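Local coordinates for glycosyl hydrolases family 2, sugar binding domain protein (Bacteroides uniformis str. 3978 T3 ii, PDB 6D1P) that is a gut bacterial beta-glucuronidase of glycosyl hydrolase family 2, probably cleaving glucuronic acid from O-linked conjugates, at residues R30-M42 / P62-N74. Residues are numbered along the deposited sequence; the frame is centred on the assembly and turned at random.
Sequences RLTEHWEFIRQDM and PLWQKVTLPHCFN
Phe37 and Gln65 form an antiparallel hydrogen-bonded pair at the margin of a beta-sheet in the sugar-binding domain, where 65-67 forms an outer strand against 35-38. Phe37 N donates to Gln65 O and Gln65 N returns a nearly straight bond to Phe37 O (2.8 Å); Val67 N reaches Trp35 O, and beyond the strands Leu69 N binds Thr32 O. On the face with Trp35 and Val67, Phe37 has CG anti to the backbone N (chi1 160°), which runs its ring out alongside the Gln65 side chain and turns one face to the edge of His71, whose CE1 stands over the ring centre, 3.4 Å from Phe37 CE2. Phe73 meets the same ring obliquely, completing an aromatic cluster. Leu69 CD1 lies over the five-membered ring of Trp35, 3.3 Å from Trp35 NE1, while that NE1 donates to Leu31 O from above the carbonyl plane. With Trp35 replaced by an alanine, Leu69 CD1 would probably lose its ring face and Leu31 O this donor. Across the sheet, Ile38 CG2 sits over the six-membered ring of Trp64, almost on its normal, and Met42 CE touches Trp64 CZ2 at 4.1 Å. In the second shell, Tyr92 holds His71 ND1, and Arg93 bridges to Glu36 OE1 and makes a cation-pi contact with Trp64. The other carboxylate oxygen, Glu36 OE2, forms a long salt bridge to Lys66 NZ (3.5 Å) and accepts from a water that also donates to Trp64 O.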
loop_
_atom_site.group_PDB
_atom_site.type_symbol
_atom_site.label_atom_id
_atom_site.label_comp_id
_atom_site.label_asym_id
_atom_site.label_seq_id
_atom_site.Cartn_x
_atom_site.Cartn_y
_atom_site.Cartn_z
ATOM N N ARG A 30 -8.355 -26.410 12.795
ATOM C CA ARG A 30 -7.889 -25.068 12.489
ATOM C C ARG A 30 -6.879 -25.134 11.348
ATOM O O ARG A 30 -5.874 -25.854 11.432
ATOM C CB ARG A 30 -7.242 -24.431 13.714
ATOM C CG ARG A 30 -8.192 -24.073 14.797
ATOM C CD ARG A 30 -7.448 -23.479 15.949
ATOM N NE ARG A 30 -8.376 -23.046 16.983
ATOM C CZ ARG A 30 -8.007 -22.659 18.197
ATOM N NH1 ARG A 30 -6.717 -22.655 18.540
ATOM N NH2 ARG A 30 -8.932 -22.283 19.073
ATOM N N LEU A 31 -7.149 -24.373 10.291
ATOM C CA LEU A 31 -6.249 -24.221 9.158
ATOM C C LEU A 31 -5.345 -23.032 9.445
ATOM O O LEU A 31 -5.674 -21.892 9.136
ATOM C CB LEU A 31 -7.049 -24.017 7.880
ATOM C CG LEU A 31 -8.171 -25.037 7.670
ATOM C CD1 LEU A 31 -8.970 -24.697 6.454
ATOM C CD2 LEU A 31 -7.593 -26.443 7.536
ATOM N N THR A 32 -4.190 -23.284 10.051
ATOM C CA THR A 32 -3.263 -22.191 10.299
ATOM C C THR A 32 -2.052 -22.176 9.366
ATOM O O THR A 32 -1.473 -21.102 9.161
ATOM C CB THR A 32 -2.786 -22.212 11.763
ATOM O OG1 THR A 32 -1.918 -23.326 11.998
ATOM C CG2 THR A 32 -3.975 -22.302 12.720
ATOM N N GLU A 33 -1.671 -23.301 8.760
ATOM C CA GLU A 33 -0.383 -23.394 8.078
ATOM C C GLU A 33 -0.510 -23.325 6.557
ATOM O O GLU A 33 -1.534 -23.686 5.975
ATOM C CB GLU A 33 0.345 -24.692 8.437
ATOM C CG GLU A 33 0.295 -25.080 9.879
ATOM C CD GLU A 33 1.080 -24.139 10.726
ATOM O OE1 GLU A 33 2.223 -23.830 10.335
ATOM O OE2 GLU A 33 0.550 -23.701 11.777
ATOM N N HIS A 34 0.567 -22.850 5.927
ATOM C CA HIS A 34 0.806 -23.002 4.493
ATOM C C HIS A 34 -0.184 -22.200 3.663
ATOM O O HIS A 34 -0.683 -22.668 2.638
ATOM C CB HIS A 34 0.785 -24.479 4.089
ATOM C CG HIS A 34 1.595 -25.352 4.997
ATOM N ND1 HIS A 34 1.037 -26.362 5.751
ATOM C CD2 HIS A 34 2.916 -25.341 5.298
ATOM C CE1 HIS A 34 1.983 -26.945 6.467
ATOM N NE2 HIS A 34 3.132 -26.342 6.213
ATOM N N TRP A 35 -0.461 -20.980 4.092
ATOM C CA TRP A 35 -1.259 -20.069 3.294
ATOM C C TRP A 35 -0.344 -19.090 2.573
ATOM O O TRP A 35 0.745 -18.763 3.042
ATOM C CB TRP A 35 -2.241 -19.287 4.158
ATOM C CG TRP A 35 -3.385 -20.047 4.716
ATOM C CD1 TRP A 35 -3.433 -20.714 5.917
ATOM C CD2 TRP A 35 -4.688 -20.174 4.133
ATOM N NE1 TRP A 35 -4.691 -21.249 6.105
ATOM C CE2 TRP A 35 -5.474 -20.936 5.022
ATOM C CE3 TRP A 35 -5.261 -19.719 2.944
ATOM C CZ2 TRP A 35 -6.794 -21.254 4.759
ATOM C CZ3 TRP A 35 -6.586 -20.036 2.687
ATOM C CH2 TRP A 35 -7.337 -20.795 3.597
ATOM N N GLU A 36 -0.799 -18.619 1.427
ATOM C CA GLU A 36 -0.162 -17.496 0.772
ATOM C C GLU A 36 -1.109 -16.304 0.799
ATOM O O GLU A 36 -2.333 -16.456 0.714
ATOM C CB GLU A 36 0.220 -17.842 -0.660
ATOM C CG GLU A 36 1.436 -18.737 -0.759
ATOM C CD GLU A 36 1.866 -18.990 -2.207
ATOM O OE1 GLU A 36 0.989 -19.212 -3.066
ATOM O OE2 GLU A 36 3.088 -18.945 -2.485
ATOM N N PHE A 37 -0.528 -15.113 0.910
ATOM C CA PHE A 37 -1.319 -13.899 1.014
ATOM C C PHE A 37 -0.685 -12.791 0.176
ATOM O O PHE A 37 0.539 -12.699 0.097
ATOM C CB PHE A 37 -1.449 -13.467 2.482
ATOM C CG PHE A 37 -1.818 -12.043 2.640
ATOM C CD1 PHE A 37 -3.133 -11.633 2.440
ATOM C CD2 PHE A 37 -0.849 -11.097 2.938
ATOM C CE1 PHE A 37 -3.479 -10.296 2.535
ATOM C CE2 PHE A 37 -1.189 -9.762 3.051
ATOM C CZ PHE A 37 -2.509 -9.360 2.855
ATOM N N ILE A 38 -1.516 -11.952 -0.454
ATOM C CA ILE A 38 -1.027 -10.760 -1.144
ATOM C C ILE A 38 -1.992 -9.619 -0.864
ATOM O O ILE A 38 -3.208 -9.813 -0.883
ATOM C CB ILE A 38 -0.847 -10.990 -2.671
ATOM C CG1 ILE A 38 -0.132 -9.813 -3.308
ATOM C CG2 ILE A 38 -2.169 -11.178 -3.395
ATOM C CD1 ILE A 38 0.217 -10.057 -4.765
ATOM N N ARG A 39 -1.459 -8.428 -0.617
ATOM C CA ARG A 39 -2.293 -7.300 -0.197
ATOM C C ARG A 39 -2.713 -6.417 -1.383
ATOM O O ARG A 39 -2.396 -5.231 -1.483
ATOM C CB ARG A 39 -1.576 -6.489 0.874
ATOM C CG ARG A 39 -2.522 -5.532 1.555
ATOM C CD ARG A 39 -1.909 -4.923 2.763
ATOM N NE ARG A 39 -1.124 -3.733 2.438
ATOM C CZ ARG A 39 -0.651 -2.910 3.373
ATOM N NH1 ARG A 39 -0.908 -3.156 4.676
ATOM N NH2 ARG A 39 0.050 -1.838 3.019
ATOM N N GLN A 40 -3.487 -7.023 -2.275
ATOM C CA GLN A 40 -4.036 -6.340 -3.439
ATOM C C GLN A 40 -5.035 -7.275 -4.092
ATOM O O GLN A 40 -5.106 -8.463 -3.771
ATOM C CB GLN A 40 -2.961 -5.927 -4.438
ATOM C CG GLN A 40 -2.205 -7.095 -5.066
ATOM C CD GLN A 40 -1.229 -6.615 -6.130
ATOM O OE1 GLN A 40 -0.103 -6.221 -5.825
ATOM N NE2 GLN A 40 -1.668 -6.612 -7.371
ATOM N N ASP A 41 -5.840 -6.710 -4.977
ATOM C CA ASP A 41 -6.756 -7.516 -5.750
ATOM C C ASP A 41 -5.970 -8.198 -6.854
ATOM O O ASP A 41 -4.919 -7.714 -7.278
ATOM C CB ASP A 41 -7.864 -6.651 -6.349
ATOM C CG ASP A 41 -9.201 -7.391 -6.482
ATOM O OD1 ASP A 41 -9.350 -8.530 -5.981
ATOM O OD2 ASP A 41 -10.120 -6.823 -7.107
ATOM N N MET A 42 -6.481 -9.324 -7.321
ATOM C CA MET A 42 -5.895 -9.956 -8.486
ATOM C C MET A 42 -6.832 -9.775 -9.672
ATOM O O MET A 42 -7.979 -9.349 -9.521
ATOM C CB MET A 42 -5.594 -11.422 -8.191
ATOM C CG MET A 42 -4.583 -11.548 -7.068
ATOM S SD MET A 42 -2.951 -10.934 -7.575
ATOM C CE MET A 42 -2.434 -12.285 -8.655
ATOM N N PRO A 62 2.606 -10.746 -9.508
ATOM C CA PRO A 62 3.214 -10.222 -8.276
ATOM C C PRO A 62 3.609 -11.313 -7.281
ATOM O O PRO A 62 3.146 -12.453 -7.407
ATOM C CB PRO A 62 2.108 -9.324 -7.695
ATOM C CG PRO A 62 0.829 -9.835 -8.314
ATOM C CD PRO A 62 1.205 -10.314 -9.666
ATOM N N LEU A 63 4.460 -10.957 -6.317
ATOM C CA LEU A 63 4.968 -11.896 -5.331
ATOM C C LEU A 63 3.992 -12.001 -4.172
ATOM O O LEU A 63 3.418 -10.993 -3.747
ATOM C CB LEU A 63 6.327 -11.441 -4.809
ATOM C CG LEU A 63 7.407 -11.125 -5.843
ATOM C CD1 LEU A 63 8.736 -10.798 -5.179
ATOM C CD2 LEU A 63 7.557 -12.291 -6.812
ATOM N N TRP A 64 3.819 -13.220 -3.657
ATOM C CA TRP A 64 2.976 -13.492 -2.500
ATOM C C TRP A 64 3.823 -13.781 -1.263
ATOM O O TRP A 64 5.006 -14.129 -1.340
ATOM C CB TRP A 64 2.041 -14.684 -2.748
ATOM C CG TRP A 64 1.025 -14.500 -3.839
ATOM C CD1 TRP A 64 1.271 -14.209 -5.165
ATOM C CD2 TRP A 64 -0.400 -14.650 -3.720
ATOM N NE1 TRP A 64 0.083 -14.144 -5.859
ATOM C CE2 TRP A 64 -0.954 -14.411 -4.999
ATOM C CE3 TRP A 64 -1.258 -14.944 -2.656
ATOM C CZ2 TRP A 64 -2.330 -14.476 -5.243
ATOM C CZ3 TRP A 64 -2.626 -15.003 -2.898
ATOM C CH2 TRP A 64 -3.148 -14.765 -4.186
ATOM N N GLN A 65 3.188 -13.659 -0.108
ATOM C CA GLN A 65 3.836 -13.897 1.170
ATOM C C GLN A 65 3.403 -15.249 1.693
ATOM O O GLN A 65 2.242 -15.636 1.530
ATOM C CB GLN A 65 3.462 -12.825 2.196
ATOM C CG GLN A 65 3.713 -11.400 1.747
ATOM C CD GLN A 65 2.951 -10.396 2.589
ATOM O OE1 GLN A 65 2.831 -10.554 3.804
ATOM N NE2 GLN A 65 2.411 -9.364 1.939
ATOM N N LYS A 66 4.326 -15.959 2.327
ATOM C CA LYS A 66 3.930 -17.096 3.150
ATOM C C LYS A 66 3.550 -16.563 4.515
ATOM O O LYS A 66 4.342 -15.865 5.152
ATOM C CB LYS A 66 5.046 -18.130 3.255
ATOM C CG LYS A 66 5.485 -18.627 1.886
ATOM C CD LYS A 66 6.208 -19.958 1.980
ATOM C CE LYS A 66 6.484 -20.521 0.587
ATOM N NZ LYS A 66 5.226 -20.562 -0.218
ATOM N N VAL A 67 2.328 -16.852 4.943
ATOM C CA VAL A 67 1.838 -16.389 6.230
ATOM C C VAL A 67 1.257 -17.568 6.991
ATOM O O VAL A 67 0.911 -18.606 6.419
ATOM C CB VAL A 67 0.771 -15.278 6.091
ATOM C CG1 VAL A 67 1.357 -14.066 5.378
ATOM C CG2 VAL A 67 -0.428 -15.814 5.338
ATOM N N THR A 68 1.140 -17.373 8.300
ATOM C CA THR A 68 0.455 -18.284 9.204
ATOM C C THR A 68 -0.783 -17.580 9.760
ATOM O O THR A 68 -0.693 -16.436 10.225
ATOM C CB THR A 68 1.410 -18.726 10.320
ATOM O OG1 THR A 68 2.369 -19.646 9.776
ATOM C CG2 THR A 68 0.671 -19.380 11.504
ATOM N N LEU A 69 -1.954 -18.250 9.666
ATOM C CA LEU A 69 -3.206 -17.728 10.217
ATOM C C LEU A 69 -3.266 -17.924 11.731
ATOM O O LEU A 69 -2.678 -18.867 12.267
ATOM C CB LEU A 69 -4.420 -18.408 9.577
ATOM C CG LEU A 69 -4.519 -18.240 8.050
ATOM C CD1 LEU A 69 -5.920 -18.494 7.534
ATOM C CD2 LEU A 69 -4.033 -16.869 7.620
ATOM N N PRO A 70 -3.983 -17.043 12.452
ATOM C CA PRO A 70 -4.706 -15.879 11.921
ATOM C C PRO A 70 -3.782 -14.759 11.452
ATOM O O PRO A 70 -2.645 -14.643 11.905
ATOM C CB PRO A 70 -5.548 -15.414 13.108
ATOM C CG PRO A 70 -4.810 -15.877 14.296
ATOM C CD PRO A 70 -4.169 -17.185 13.906
ATOM N N HIS A 71 -4.297 -13.927 10.554
ATOM C CA HIS A 71 -3.494 -12.935 9.865
ATOM C C HIS A 71 -4.312 -11.672 9.645
ATOM O O HIS A 71 -5.529 -11.724 9.416
ATOM C CB HIS A 71 -2.997 -13.486 8.538
ATOM C CG HIS A 71 -2.341 -12.458 7.682
ATOM N ND1 HIS A 71 -3.025 -11.756 6.711
ATOM C CD2 HIS A 71 -1.071 -11.987 7.674
ATOM C CE1 HIS A 71 -2.195 -10.910 6.128
ATOM N NE2 HIS A 71 -1.006 -11.030 6.695
ATOM N N CYS A 72 -3.631 -10.529 9.686
ATOM C CA CYS A 72 -4.323 -9.254 9.595
ATOM C C CYS A 72 -3.585 -8.316 8.647
ATOM O O CYS A 72 -2.361 -8.187 8.735
ATOM C CB CYS A 72 -4.452 -8.631 10.992
ATOM S SG CYS A 72 -5.193 -7.004 11.004
ATOM N N PHE A 73 -4.344 -7.652 7.755
ATOM C CA PHE A 73 -3.764 -6.681 6.826
ATOM C C PHE A 73 -2.947 -5.617 7.550
ATOM O O PHE A 73 -2.035 -5.028 6.968
ATOM C CB PHE A 73 -4.850 -5.940 6.024
ATOM C CG PHE A 73 -5.648 -6.798 5.071
ATOM C CD1 PHE A 73 -5.462 -8.170 4.990
ATOM C CD2 PHE A 73 -6.602 -6.207 4.258
ATOM C CE1 PHE A 73 -6.206 -8.934 4.114
ATOM C CE2 PHE A 73 -7.355 -6.953 3.378
ATOM C CZ PHE A 73 -7.166 -8.323 3.305
ATOM N N ASN A 74 -3.284 -5.324 8.803
ATOM C CA ASN A 74 -2.815 -4.100 9.433
ATOM C C ASN A 74 -1.969 -4.398 10.666
ATOM O O ASN A 74 -1.858 -3.559 11.571
ATOM C CB ASN A 74 -4.005 -3.202 9.770
ATOM C CG ASN A 74 -5.004 -3.106 8.626
ATOM O OD1 ASN A 74 -6.064 -3.723 8.677
ATOM N ND2 ASN A 74 -4.666 -2.329 7.582
HETATM O O HOH W 1 4.944 -17.103 -1.727
#